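Local coordinates for protein denovo NTF2 (Synthetic construct, PDB 6W40) that is of no established biological function but is a computationally designed NTF2-like protein, probably meant as a scaffold for pockets of varied shape, at residues D25-E29 with R51-V55; D34-D40 with I112-I118; W65-R71 with G86-Y92; I78-L82 with V105-D109. All coordinates share one frame. Numbering follows the deposited sequence.

Contact 1: D25-E29 with R51-V55; sequences DAFHE and REEVV
His-28, Arg-51 and Val-55 bury the most surface where the short turn of helix at 27-29 meets the first turn of helix 51-65. Both backbones are near helical; Val-55 N bonds Arg-51 O at 3.0 Å, whereas the 25-29 side is only loosely wound. The closest CA pair is His-28 with Val-55, 6.6 Å apart. His-28 takes chi1 t with chi2 near -82°, which swings its ring across to the other helix: NE2 donates to Glu-52 OE2 at 3.1 Å with an N-H...O angle of 162°, a His-carboxylate hydrogen bond. One ring face carries the Arg-51 CD methylene in a CH-pi contact, 3.5 Å from the His-28 centroid and 16° off its normal; Arg-51 reaches there with chi1 and chi2 both t. Phe-27 (chi1 t) lays its ring edge against Val-55, CD2 to CG2 at 3.8 Å, and its CE2 lies 3.7 Å from Val-54 CG1. The polar group of His-28, Glu-52 and Arg-51 lies on the outer side, as expected for helices packed on a sheet in an NTF2-like fold; inside, Phe-27 continues onto Ile-112 and Val-115 of strand 111-119, Val-54 onto Val-35 and Phe-37 of strand 35-41.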
loop_
_atom_site.group_PDB
_atom_site.type_symbol
_atom_site.label_atom_id
_atom_site.label_comp_id
_atom_site.label_asym_id
_atom_site.label_seq_id
_atom_site.Cartn_x
_atom_site.Cartn_y
_atom_site.Cartn_z
ATOM N N ASP A 25 11.874 -7.032 -4.880
ATOM C CA ASP A 25 12.319 -8.042 -5.829
ATOM C C ASP A 25 11.234 -8.344 -6.854
ATOM O O ASP A 25 11.540 -8.716 -7.993
ATOM C CB ASP A 25 12.723 -9.317 -5.086
ATOM C CG ASP A 25 13.647 -9.041 -3.914
ATOM O OD1 ASP A 25 14.036 -7.870 -3.723
ATOM O OD2 ASP A 25 13.980 -9.997 -3.181
ATOM N N ALA A 26 9.967 -8.183 -6.471
ATOM C CA ALA A 26 8.837 -8.385 -7.368
ATOM C C ALA A 26 8.601 -7.203 -8.302
ATOM O O ALA A 26 7.601 -7.193 -9.027
ATOM C CB ALA A 26 7.569 -8.670 -6.558
ATOM N N PHE A 27 9.494 -6.209 -8.298
ATOM C CA PHE A 27 9.376 -5.092 -9.226
ATOM C C PHE A 27 9.524 -5.537 -10.675
ATOM O O PHE A 27 8.997 -4.871 -11.572
ATOM C CB PHE A 27 10.422 -4.025 -8.892
ATOM C CG PHE A 27 10.336 -2.796 -9.751
ATOM C CD1 PHE A 27 9.444 -1.784 -9.441
ATOM C CD2 PHE A 27 11.153 -2.647 -10.861
ATOM C CE1 PHE A 27 9.360 -0.649 -10.225
ATOM C CE2 PHE A 27 11.073 -1.513 -11.651
ATOM C CZ PHE A 27 10.176 -0.514 -11.331
ATOM N N HIS A 28 10.215 -6.654 -10.917
ATOM C CA HIS A 28 10.444 -7.109 -12.284
ATOM C C HIS A 28 9.164 -7.640 -12.915
ATOM O O HIS A 28 8.929 -7.442 -14.114
ATOM C CB HIS A 28 11.533 -8.181 -12.300
ATOM C CG HIS A 28 11.899 -8.657 -13.673
ATOM N ND1 HIS A 28 11.173 -9.613 -14.350
ATOM C CD2 HIS A 28 12.926 -8.319 -14.490
ATOM C CE1 HIS A 28 11.732 -9.839 -15.527
ATOM N NE2 HIS A 28 12.797 -9.066 -15.636
ATOM N N GLU A 29 8.323 -8.312 -12.128
ATOM C CA GLU A 29 7.110 -8.911 -12.669
ATOM C C GLU A 29 6.009 -7.890 -12.921
ATOM O O GLU A 29 5.061 -8.191 -13.654
ATOM C CB GLU A 29 6.595 -10.004 -11.726
ATOM C CG GLU A 29 5.999 -9.488 -10.427
ATOM C CD GLU A 29 5.727 -10.595 -9.425
ATOM O OE1 GLU A 29 6.380 -11.656 -9.517
ATOM O OE2 GLU A 29 4.859 -10.406 -8.546
ATOM N N ARG A 51 13.249 -2.750 -19.020
ATOM C CA ARG A 51 13.000 -3.398 -17.733
ATOM C C ARG A 51 14.300 -3.827 -17.061
ATOM O O ARG A 51 14.434 -3.724 -15.838
ATOM C CB ARG A 51 12.072 -4.600 -17.912
ATOM C CG ARG A 51 11.448 -5.090 -16.614
ATOM C CD ARG A 51 10.939 -6.522 -16.733
ATOM N NE ARG A 51 9.975 -6.695 -17.818
ATOM C CZ ARG A 51 9.165 -7.744 -17.931
ATOM N NH1 ARG A 51 9.200 -8.707 -17.020
ATOM N NH2 ARG A 51 8.315 -7.828 -18.948
ATOM N N GLU A 52 15.270 -4.305 -17.845
ATOM C CA GLU A 52 16.510 -4.807 -17.260
ATOM C C GLU A 52 17.412 -3.675 -16.783
ATOM O O GLU A 52 18.041 -3.787 -15.724
ATOM C CB GLU A 52 17.247 -5.693 -18.266
ATOM C CG GLU A 52 16.434 -6.886 -18.751
ATOM C CD GLU A 52 15.999 -7.802 -17.621
ATOM O OE1 GLU A 52 16.711 -7.875 -16.597
ATOM O OE2 GLU A 52 14.939 -8.450 -17.758
ATOM N N GLU A 53 17.491 -2.581 -17.545
ATOM C CA GLU A 53 18.272 -1.430 -17.105
ATOM C C GLU A 53 17.682 -0.810 -15.844
ATOM O O GLU A 53 18.419 -0.370 -14.954
ATOM C CB GLU A 53 18.349 -0.388 -18.220
ATOM C CG GLU A 53 19.360 -0.689 -19.312
ATOM C CD GLU A 53 20.748 -0.169 -18.983
ATOM O OE1 GLU A 53 21.211 -0.370 -17.839
ATOM O OE2 GLU A 53 21.375 0.450 -19.868
ATOM N N VAL A 54 16.352 -0.768 -15.751
ATOM C CA VAL A 54 15.701 -0.128 -14.614
ATOM C C VAL A 54 15.873 -0.968 -13.355
ATOM O O VAL A 54 16.220 -0.450 -12.287
ATOM C CB VAL A 54 14.216 0.129 -14.926
ATOM C CG1 VAL A 54 13.460 0.499 -13.662
ATOM C CG2 VAL A 54 14.079 1.225 -15.974
ATOM N N VAL A 55 15.633 -2.278 -13.461
ATOM C CA VAL A 55 15.709 -3.146 -12.288
ATOM C C VAL A 55 17.118 -3.139 -11.705
ATOM O O VAL A 55 17.298 -3.046 -10.485
ATOM C CB VAL A 55 15.245 -4.570 -12.646
ATOM C CG1 VAL A 55 15.630 -5.551 -11.549
ATOM C CG2 VAL A 55 13.739 -4.591 -12.866
#

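Contact 2: D34-D40 with I112-I118; sequences DVKFQVD and IKKVRII
This is a parallel strand pair in the curved mixed sheet of the NTF2-like fold, formed between segments far apart in sequence. Strands 35-40 and 112-118 run with axes 4.4 Å apart and 1° between directions, pairing Lys-36 with Lys-114 through to Asp-40 with Ile-118 in unbroken register. Hydrogen bonds alternate in the parallel pattern: Lys-36 N to Lys-113 O 2.8 Å, Val-115 N to Lys-36 O 2.8 Å, Gln-38 N to Val-115 O 3.1 Å, Ile-117 N to Gln-38 O 3.0 Å and Asp-40 N to Ile-117 O 2.7 Å. At the N-terminal end of the segment, Asp-34 O accepts from Lys-113 NZ at 2.9 Å. Lys-113, with helical-range phi/psi of -94/-28, forms with Lys-114 a classic bulge opposite Ile-106. The face of Phe-37, Val-39, Val-115 and Ile-117 is apolar: with Phe-37 at chi1 t, its CE1 lies 3.7 Å from Val-115 CG1 and 3.6 Å from Ile-117 CD1. The face of Lys-36, Gln-38, Asp-40, Lys-114 and Arg-116 is mostly polar, with Ile-118 at its end; extended, all-trans Arg-116 forms a salt bridge with Asp-40, NH2 and NE lying 3.0 and 3.1 Å from Asp-40 OD2, while Asp-40 OD1 bonds His-45. Helix 51-65 covers the apolar face through Val-54, Leu-58 and Leu-61, strand 44-49 flanks 35-40, and strand 100-108 flanks 112-118.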
loop_
_atom_site.group_PDB
_atom_site.type_symbol
_atom_site.label_atom_id
_atom_site.label_comp_id
_atom_site.label_asym_id
_atom_site.label_seq_id
_atom_site.Cartn_x
_atom_site.Cartn_y
_atom_site.Cartn_z
ATOM N N ASP A 34 9.092 -1.560 -21.310
ATOM C CA ASP A 34 9.671 -0.262 -21.636
ATOM C C ASP A 34 9.511 0.721 -20.482
ATOM O O ASP A 34 9.236 1.904 -20.687
ATOM C CB ASP A 34 9.040 0.302 -22.906
ATOM C CG ASP A 34 9.230 -0.604 -24.105
ATOM O OD1 ASP A 34 10.340 -1.150 -24.270
ATOM O OD2 ASP A 34 8.269 -0.771 -24.883
ATOM N N VAL A 35 9.680 0.237 -19.250
ATOM C CA VAL A 35 9.538 1.093 -18.079
ATOM C C VAL A 35 10.649 2.136 -18.066
ATOM O O VAL A 35 11.803 1.851 -18.415
ATOM C CB VAL A 35 9.541 0.246 -16.795
ATOM C CG1 VAL A 35 10.826 -0.568 -16.688
ATOM C CG2 VAL A 35 9.354 1.124 -15.566
ATOM N N LYS A 36 10.298 3.361 -17.685
ATOM C CA LYS A 36 11.262 4.440 -17.529
ATOM C C LYS A 36 11.548 4.678 -16.054
ATOM O O LYS A 36 10.680 4.496 -15.196
ATOM C CB LYS A 36 10.760 5.734 -18.171
ATOM C CG LYS A 36 10.869 5.765 -19.680
ATOM C CD LYS A 36 10.546 7.145 -20.220
ATOM C CE LYS A 36 10.879 7.240 -21.695
ATOM N NZ LYS A 36 12.315 6.936 -21.946
ATOM N N PHE A 37 12.778 5.100 -15.768
ATOM C CA PHE A 37 13.234 5.311 -14.400
ATOM C C PHE A 37 14.161 6.513 -14.383
ATOM O O PHE A 37 15.169 6.528 -15.095
ATOM C CB PHE A 37 13.958 4.071 -13.868
ATOM C CG PHE A 37 14.292 4.138 -12.405
ATOM C CD1 PHE A 37 13.489 4.842 -11.524
ATOM C CD2 PHE A 37 15.414 3.493 -11.913
ATOM C CE1 PHE A 37 13.798 4.898 -10.178
ATOM C CE2 PHE A 37 15.730 3.546 -10.568
ATOM C CZ PHE A 37 14.919 4.249 -9.700
ATOM N N GLN A 38 13.821 7.518 -13.580
ATOM C CA GLN A 38 14.690 8.670 -13.385
ATOM C C GLN A 38 14.873 8.918 -11.896
ATOM O O GLN A 38 13.892 8.986 -11.147
ATOM C CB GLN A 38 14.146 9.922 -14.083
ATOM C CG GLN A 38 12.669 10.194 -13.884
ATOM C CD GLN A 38 12.238 11.488 -14.548
ATOM O OE1 GLN A 38 11.196 11.549 -15.202
ATOM N NE2 GLN A 38 13.041 12.533 -14.382
ATOM N N VAL A 39 16.129 9.041 -11.476
ATOM C CA VAL A 39 16.489 9.267 -10.082
ATOM C C VAL A 39 17.037 10.680 -9.956
ATOM O O VAL A 39 17.866 11.107 -10.767
ATOM C CB VAL A 39 17.522 8.237 -9.591
ATOM C CG1 VAL A 39 17.558 8.206 -8.072
ATOM C CG2 VAL A 39 17.218 6.863 -10.157
ATOM N N ASP A 40 16.574 11.402 -8.942
ATOM C CA ASP A 40 17.044 12.753 -8.649
ATOM C C ASP A 40 17.715 12.722 -7.281
ATOM O O ASP A 40 17.038 12.768 -6.249
ATOM C CB ASP A 40 15.898 13.758 -8.686
ATOM C CG ASP A 40 15.382 13.995 -10.089
ATOM O OD1 ASP A 40 16.211 14.090 -11.017
ATOM O OD2 ASP A 40 14.148 14.082 -10.265
ATOM N N ILE A 112 3.875 -1.202 -14.447
ATOM C CA ILE A 112 4.537 0.045 -14.077
ATOM C C ILE A 112 5.299 0.552 -15.298
ATOM O O ILE A 112 6.268 -0.071 -15.739
ATOM C CB ILE A 112 5.469 -0.143 -12.877
ATOM C CG1 ILE A 112 4.689 -0.668 -11.668
ATOM C CG2 ILE A 112 6.153 1.166 -12.534
ATOM C CD1 ILE A 112 5.551 -0.917 -10.448
ATOM N N LYS A 113 4.856 1.682 -15.849
ATOM C CA LYS A 113 5.464 2.254 -17.043
ATOM C C LYS A 113 6.534 3.288 -16.723
ATOM O O LYS A 113 7.470 3.462 -17.513
ATOM C CB LYS A 113 4.386 2.887 -17.932
ATOM C CG LYS A 113 4.912 3.511 -19.222
ATOM C CD LYS A 113 5.662 2.495 -20.075
ATOM C CE LYS A 113 6.352 3.166 -21.256
ATOM N NZ LYS A 113 7.412 4.117 -20.818
ATOM N N LYS A 114 6.432 3.975 -15.587
ATOM C CA LYS A 114 7.414 4.993 -15.239
ATOM C C LYS A 114 7.542 5.095 -13.726
ATOM O O LYS A 114 6.541 5.068 -13.006
ATOM C CB LYS A 114 7.034 6.354 -15.831
ATOM C CG LYS A 114 8.082 7.432 -15.633
ATOM C CD LYS A 114 7.660 8.731 -16.293
ATOM C CE LYS A 114 8.744 9.782 -16.169
ATOM N NZ LYS A 114 8.349 11.064 -16.812
ATOM N N VAL A 115 8.784 5.210 -13.257
ATOM C CA VAL A 115 9.090 5.441 -11.850
ATOM C C VAL A 115 9.999 6.656 -11.758
ATOM O O VAL A 115 10.987 6.753 -12.494
ATOM C CB VAL A 115 9.768 4.223 -11.193
ATOM C CG1 VAL A 115 10.105 4.524 -9.737
ATOM C CG2 VAL A 115 8.882 2.998 -11.291
ATOM N N ARG A 116 9.664 7.583 -10.865
ATOM C CA ARG A 116 10.525 8.716 -10.556
ATOM C C ARG A 116 10.812 8.716 -9.064
ATOM O O ARG A 116 9.897 8.542 -8.253
ATOM C CB ARG A 116 9.893 10.046 -10.976
ATOM C CG ARG A 116 10.803 11.236 -10.708
ATOM C CD ARG A 116 10.247 12.536 -11.261
ATOM N NE ARG A 116 11.225 13.615 -11.148
ATOM C CZ ARG A 116 11.003 14.873 -11.515
ATOM N NH1 ARG A 116 9.829 15.222 -12.022
ATOM N NH2 ARG A 116 11.957 15.783 -11.372
ATOM N N ILE A 117 12.078 8.906 -8.707
ATOM C CA ILE A 117 12.512 8.908 -7.317
ATOM C C ILE A 117 13.367 10.145 -7.091
ATOM O O ILE A 117 14.353 10.364 -7.806
ATOM C CB ILE A 117 13.287 7.630 -6.956
ATOM C CG1 ILE A 117 12.344 6.422 -7.004
ATOM C CG2 ILE A 117 13.932 7.765 -5.585
ATOM C CD1 ILE A 117 12.997 5.106 -6.668
ATOM N N ILE A 118 12.987 10.955 -6.106
ATOM C CA ILE A 118 13.675 12.197 -5.779
ATOM C C ILE A 118 14.109 12.119 -4.323
ATOM O O ILE A 118 13.273 11.936 -3.430
ATOM C CB ILE A 118 12.784 13.424 -6.024
ATOM C CG1 ILE A 118 12.309 13.447 -7.478
ATOM C CG2 ILE A 118 13.533 14.703 -5.680
ATOM C CD1 ILE A 118 11.237 14.472 -7.753
#

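Contact 3: W65-R71 with G86-Y92; sequences WRVRNIR and GRWETSY
Trp-88, with chi1 m and chi2 131°, gathers Val-67 and Ile-70 of the antiparallel partner strand and Trp-65 just before it. Val-67 (chi1 t) sets CG2 over its six-membered ring, 3.7 Å from the centroid and 19° off the normal, Ile-70 CG1 (chi1 m) lies 3.6 Å from Trp-88 CZ3, and Trp-65 (chi1 m) meets it obliquely, five-membered-ring centroids 4.5 Å apart with planes at 40°. Arg-66, at phi/psi 54/50 just after the helix, extends from chi1 m so that its guanidinium stacks on Tyr-92, centres 4.3 Å apart. Strands 67-71 and 86-90 run at 155°, pairing Asn-69 with Glu-89, Ile-70 with Trp-88 and Arg-71 with Arg-87. Arg-68 and Asn-69 form a classic bulge opposite Glu-89, whose O accepts from Arg-68 N at 2.7 Å and weakly from Asn-69 N at 3.4 Å. Chemically, apolar Ile-70 and Trp-88 oppose a polar face of Asn-69, Glu-89, Arg-71 and Arg-87, where Arg-87 salt-bridges Asp-100 and Arg-71 packs on Thr-21 of the second subunit.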
loop_
_atom_site.group_PDB
_atom_site.type_symbol
_atom_site.label_atom_id
_atom_site.label_comp_id
_atom_site.label_asym_id
_atom_site.label_seq_id
_atom_site.Cartn_x
_atom_site.Cartn_y
_atom_site.Cartn_z
ATOM N N TRP A 65 21.081 2.584 0.252
ATOM C CA TRP A 65 20.372 3.008 1.450
ATOM C C TRP A 65 19.899 1.840 2.305
ATOM O O TRP A 65 19.333 2.071 3.378
ATOM C CB TRP A 65 19.176 3.893 1.075
ATOM C CG TRP A 65 19.529 5.333 0.837
ATOM C CD1 TRP A 65 19.445 6.355 1.736
ATOM C CD2 TRP A 65 20.020 5.911 -0.381
ATOM N NE1 TRP A 65 19.853 7.532 1.157
ATOM C CE2 TRP A 65 20.212 7.287 -0.142
ATOM C CE3 TRP A 65 20.318 5.398 -1.646
ATOM C CZ2 TRP A 65 20.687 8.156 -1.122
ATOM C CZ3 TRP A 65 20.792 6.264 -2.617
ATOM C CH2 TRP A 65 20.969 7.627 -2.351
ATOM N N ARG A 66 20.128 0.602 1.864
ATOM C CA ARG A 66 19.683 -0.597 2.579
ATOM C C ARG A 66 18.181 -0.540 2.848
ATOM O O ARG A 66 17.712 -0.749 3.968
ATOM C CB ARG A 66 20.468 -0.787 3.879
ATOM C CG ARG A 66 21.975 -0.705 3.715
ATOM C CD ARG A 66 22.693 -1.139 4.983
ATOM N NE ARG A 66 24.135 -0.924 4.900
ATOM C CZ ARG A 66 25.011 -1.368 5.796
ATOM N NH1 ARG A 66 24.595 -2.063 6.847
ATOM N NH2 ARG A 66 26.305 -1.122 5.639
ATOM N N VAL A 67 17.422 -0.251 1.792
ATOM C CA VAL A 67 15.995 0.007 1.935
ATOM C C VAL A 67 15.253 -1.297 2.180
ATOM O O VAL A 67 15.421 -2.278 1.442
ATOM C CB VAL A 67 15.454 0.725 0.690
ATOM C CG1 VAL A 67 13.944 0.887 0.785
ATOM C CG2 VAL A 67 16.129 2.074 0.524
ATOM N N ARG A 68 14.427 -1.315 3.225
ATOM C CA ARG A 68 13.469 -2.388 3.456
ATOM C C ARG A 68 12.074 -2.017 2.970
ATOM O O ARG A 68 11.436 -2.799 2.261
ATOM C CB ARG A 68 13.427 -2.752 4.944
ATOM C CG ARG A 68 14.667 -3.471 5.440
ATOM C CD ARG A 68 14.534 -3.829 6.909
ATOM N NE ARG A 68 15.639 -4.662 7.370
ATOM C CZ ARG A 68 15.781 -5.086 8.620
ATOM N NH1 ARG A 68 14.886 -4.754 9.540
ATOM N NH2 ARG A 68 16.819 -5.841 8.953
ATOM N N ASN A 69 11.590 -0.834 3.336
ATOM C CA ASN A 69 10.311 -0.328 2.854
ATOM C C ASN A 69 10.365 1.196 2.898
ATOM O O ASN A 69 11.438 1.792 3.037
ATOM C CB ASN A 69 9.154 -0.907 3.680
ATOM C CG ASN A 69 7.822 -0.827 2.957
ATOM O OD1 ASN A 69 7.774 -0.658 1.738
ATOM N ND2 ASN A 69 6.733 -0.945 3.707
ATOM N N ILE A 70 9.202 1.833 2.780
ATOM C CA ILE A 70 9.092 3.287 2.740
ATOM C C ILE A 70 8.078 3.710 3.794
ATOM O O ILE A 70 6.880 3.435 3.654
ATOM C CB ILE A 70 8.679 3.795 1.352
ATOM C CG1 ILE A 70 9.690 3.347 0.299
ATOM C CG2 ILE A 70 8.548 5.313 1.355
ATOM C CD1 ILE A 70 9.254 3.626 -1.114
ATOM N N ARG A 71 8.553 4.377 4.845
ATOM C CA ARG A 71 7.665 4.956 5.848
ATOM C C ARG A 71 6.878 6.094 5.212
ATOM O O ARG A 71 7.418 7.181 4.982
ATOM C CB ARG A 71 8.466 5.444 7.051
ATOM C CG ARG A 71 7.626 6.138 8.110
ATOM C CD ARG A 71 6.590 5.196 8.700
ATOM N NE ARG A 71 7.209 4.086 9.421
ATOM C CZ ARG A 71 7.524 4.118 10.711
ATOM N NH1 ARG A 71 7.279 5.205 11.431
ATOM N NH2 ARG A 71 8.085 3.061 11.284
ATOM N N GLY A 86 7.529 10.250 1.664
ATOM C CA GLY A 86 7.848 9.441 2.824
ATOM C C GLY A 86 9.297 9.520 3.263
ATOM O O GLY A 86 9.991 10.506 3.004
ATOM N N ARG A 87 9.746 8.461 3.936
ATOM C CA ARG A 87 11.070 8.404 4.537
ATOM C C ARG A 87 11.540 6.956 4.500
ATOM O O ARG A 87 10.738 6.037 4.691
ATOM C CB ARG A 87 11.033 8.935 5.976
ATOM C CG ARG A 87 12.372 9.337 6.572
ATOM C CD ARG A 87 12.150 10.205 7.810
ATOM N NE ARG A 87 13.366 10.404 8.595
ATOM C CZ ARG A 87 14.178 11.450 8.474
ATOM N NH1 ARG A 87 13.916 12.398 7.584
ATOM N NH2 ARG A 87 15.260 11.539 9.233
ATOM N N TRP A 88 12.832 6.754 4.243
ATOM C CA TRP A 88 13.346 5.401 4.067
ATOM C C TRP A 88 13.192 4.586 5.345
ATOM O O TRP A 88 13.384 5.091 6.453
ATOM C CB TRP A 88 14.821 5.422 3.656
ATOM C CG TRP A 88 15.097 5.834 2.233
ATOM C CD1 TRP A 88 16.012 6.756 1.818
ATOM C CD2 TRP A 88 14.468 5.331 1.045
ATOM N NE1 TRP A 88 15.992 6.862 0.450
ATOM C CE2 TRP A 88 15.053 5.999 -0.049
ATOM C CE3 TRP A 88 13.468 4.386 0.800
ATOM C CZ2 TRP A 88 14.671 5.752 -1.366
ATOM C CZ3 TRP A 88 13.091 4.142 -0.509
ATOM C CH2 TRP A 88 13.691 4.822 -1.574
ATOM N N GLU A 89 12.835 3.314 5.178
ATOM C CA GLU A 89 12.875 2.329 6.257
ATOM C C GLU A 89 14.101 1.461 6.000
ATOM O O GLU A 89 14.048 0.478 5.260
ATOM C CB GLU A 89 11.594 1.505 6.310
ATOM C CG GLU A 89 11.621 0.396 7.354
ATOM C CD GLU A 89 10.432 -0.536 7.248
ATOM O OE1 GLU A 89 9.357 -0.084 6.799
ATOM O OE2 GLU A 89 10.574 -1.724 7.607
ATOM N N THR A 90 15.217 1.840 6.609
ATOM C CA THR A 90 16.484 1.177 6.355
ATOM C C THR A 90 16.738 0.077 7.381
ATOM O O THR A 90 16.054 -0.036 8.401
ATOM C CB THR A 90 17.628 2.190 6.371
ATOM O OG1 THR A 90 17.786 2.707 7.698
ATOM C CG2 THR A 90 17.327 3.338 5.422
ATOM N N SER A 91 17.744 -0.746 7.093
ATOM C CA SER A 91 18.163 -1.807 7.996
ATOM C C SER A 91 19.279 -1.373 8.937
ATOM O O SER A 91 19.777 -2.203 9.705
ATOM C CB SER A 91 18.610 -3.036 7.196
ATOM O OG SER A 91 19.737 -2.743 6.391
ATOM N N TYR A 92 19.679 -0.103 8.895
ATOM C CA TYR A 92 20.706 0.393 9.799
ATOM C C TYR A 92 20.216 0.345 11.244
ATOM O O TYR A 92 19.019 0.241 11.523
ATOM C CB TYR A 92 21.103 1.824 9.434
ATOM C CG TYR A 92 21.897 1.954 8.153
ATOM C CD1 TYR A 92 21.262 2.182 6.938
ATOM C CD2 TYR A 92 23.283 1.862 8.160
ATOM C CE1 TYR A 92 21.985 2.306 5.765
ATOM C CE2 TYR A 92 24.015 1.985 6.992
ATOM C CZ TYR A 92 23.361 2.207 5.798
ATOM O OH TYR A 92 24.084 2.330 4.634
#

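Contact 4: I78-L82 with V105-D109; sequences IGDKL and VIVVD
Antiparallel pairing joins the start of strand 81-90 to the end of strand 100-108, at the open end of the hairpin these two strands make in the main sheet. Three backbone hydrogen bonds set the register: Leu-82 N to Val-105 O at 2.6 Å, Val-105 N to Leu-82 O at 2.9 Å, and Val-107 N to Asp-80 O at 2.9 Å, with N-H...O angles of 161° to 175°. Leu-82 and Val-105 are therefore a hydrogen-bonded pair (CA-CA 4.9 Å), Lys-81 and Ile-106 a non-hydrogen-bonded one (4.5 Å). Leu-82, chi1 t and chi2 p, brings CD2 to 3.9 Å from Val-105 CG2 on the side where helix 2-18 supplies Ile-14 and Leu-18. Upstream, Ile-78 to Lys-81 make a type II' turn, with Gly-79 at phi/psi 67/-104 and Lys-81 N bonded to Ile-78 O at 3.2 Å. A tight two-residue turn feeding a strand that pairs on its other edge with the next is typical of an antiparallel beta meander, here strands 74-78, 81-90 and 100-108.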
loop_
_atom_site.group_PDB
_atom_site.type_symbol
_atom_site.label_atom_id
_atom_site.label_comp_id
_atom_site.label_asym_id
_atom_site.label_seq_id
_atom_site.Cartn_x
_atom_site.Cartn_y
_atom_site.Cartn_z
ATOM N N ILE A 78 -3.840 9.913 -8.494
ATOM C CA ILE A 78 -4.319 10.818 -9.532
ATOM C C ILE A 78 -4.446 10.050 -10.838
ATOM O O ILE A 78 -3.528 10.056 -11.667
ATOM C CB ILE A 78 -3.382 12.027 -9.692
ATOM C CG1 ILE A 78 -2.995 12.584 -8.322
ATOM C CG2 ILE A 78 -4.045 13.104 -10.537
ATOM C CD1 ILE A 78 -1.924 13.646 -8.376
ATOM N N GLY A 79 -5.578 9.379 -11.027
ATOM C CA GLY A 79 -5.791 8.592 -12.223
ATOM C C GLY A 79 -4.876 7.387 -12.303
ATOM O O GLY A 79 -5.097 6.385 -11.615
ATOM N N ASP A 80 -3.841 7.476 -13.139
ATOM C CA ASP A 80 -2.893 6.388 -13.339
ATOM C C ASP A 80 -1.544 6.668 -12.688
ATOM O O ASP A 80 -0.557 5.993 -12.995
ATOM C CB ASP A 80 -2.710 6.115 -14.833
ATOM C CG ASP A 80 -2.114 7.296 -15.576
ATOM O OD1 ASP A 80 -2.230 8.436 -15.079
ATOM O OD2 ASP A 80 -1.532 7.087 -16.662
ATOM N N LYS A 81 -1.482 7.649 -11.792
ATOM C CA LYS A 81 -0.234 8.086 -11.183
ATOM C C LYS A 81 -0.312 7.922 -9.673
ATOM O O LYS A 81 -1.286 8.351 -9.046
ATOM C CB LYS A 81 0.069 9.545 -11.535
ATOM C CG LYS A 81 1.296 10.113 -10.839
ATOM C CD LYS A 81 1.431 11.607 -11.093
ATOM C CE LYS A 81 1.528 11.913 -12.582
ATOM N NZ LYS A 81 1.579 13.378 -12.853
ATOM N N LEU A 82 0.714 7.304 -9.098
ATOM C CA LEU A 82 0.880 7.229 -7.654
ATOM C C LEU A 82 1.922 8.252 -7.224
ATOM O O LEU A 82 3.007 8.320 -7.811
ATOM C CB LEU A 82 1.315 5.829 -7.224
ATOM C CG LEU A 82 1.891 5.760 -5.808
ATOM C CD1 LEU A 82 0.780 5.813 -4.769
ATOM C CD2 LEU A 82 2.772 4.531 -5.621
ATOM N N VAL A 105 4.877 6.862 -9.407
ATOM C CA VAL A 105 4.726 5.612 -10.142
ATOM C C VAL A 105 3.560 5.767 -11.105
ATOM O O VAL A 105 2.439 6.077 -10.685
ATOM C CB VAL A 105 4.501 4.420 -9.201
ATOM C CG1 VAL A 105 4.254 3.150 -10.004
ATOM C CG2 VAL A 105 5.690 4.254 -8.268
ATOM N N ILE A 106 3.823 5.547 -12.390
ATOM C CA ILE A 106 2.808 5.624 -13.434
ATOM C C ILE A 106 2.479 4.204 -13.869
ATOM O O ILE A 106 3.373 3.443 -14.261
ATOM C CB ILE A 106 3.283 6.471 -14.624
ATOM C CG1 ILE A 106 3.613 7.892 -14.162
ATOM C CG2 ILE A 106 2.227 6.491 -15.717
ATOM C CD1 ILE A 106 4.076 8.803 -15.277
ATOM N N VAL A 107 1.200 3.846 -13.800
ATOM C CA VAL A 107 0.734 2.505 -14.127
ATOM C C VAL A 107 -0.034 2.575 -15.439
ATOM O O VAL A 107 -1.007 3.331 -15.560
ATOM C CB VAL A 107 -0.135 1.919 -13.003
ATOM C CG1 VAL A 107 -0.669 0.554 -13.402
ATOM C CG2 VAL A 107 0.667 1.829 -11.715
ATOM N N VAL A 108 0.406 1.792 -16.421
ATOM C CA VAL A 108 -0.227 1.728 -17.734
ATOM C C VAL A 108 -0.499 0.267 -18.057
ATOM O O VAL A 108 0.435 -0.544 -18.106
ATOM C CB VAL A 108 0.640 2.368 -18.831
ATOM C CG1 VAL A 108 -0.004 2.168 -20.195
ATOM C CG2 VAL A 108 0.852 3.845 -18.550
ATOM N N ASP A 109 -1.773 -0.066 -18.275
ATOM C CA ASP A 109 -2.197 -1.417 -18.650
ATOM C C ASP A 109 -1.710 -2.454 -17.636
ATOM O O ASP A 109 -1.174 -3.507 -17.988
ATOM C CB ASP A 109 -1.733 -1.759 -20.070
ATOM C CG ASP A 109 -2.394 -3.011 -20.618
ATOM O OD1 ASP A 109 -1.704 -4.044 -20.744
ATOM O OD2 ASP A 109 -3.610 -2.968 -20.901
#

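Overall arrangement
Contacts 2, 3 and 4 all belong to one curved sheet, while contact 1 lies against it. Contact 1 packs directly on contact 2, for example Val-54 CG2 to Phe-37 CB at 3.5 Å and Phe-27 CZ to Val-115 CG2 at 3.7 Å. Contact 4 adjoins contact 2 across the sheet: Lys-113 N to Ile-106 O and Lys-114 O to Ile-106 N, both 2.8 Å, are probable hydrogen bonds. Contacts 3 and 4 share strand 81-90, yet their centres stand 23 Å apart on opposite sides of the chain's centre. Contact 3 lies about 18 Å, centre to centre, from contact 2. The apolar faces of contacts 2 and 3 probably turn to the interior, where NTF2-like folds typically hold their pocket between curved sheet and helices.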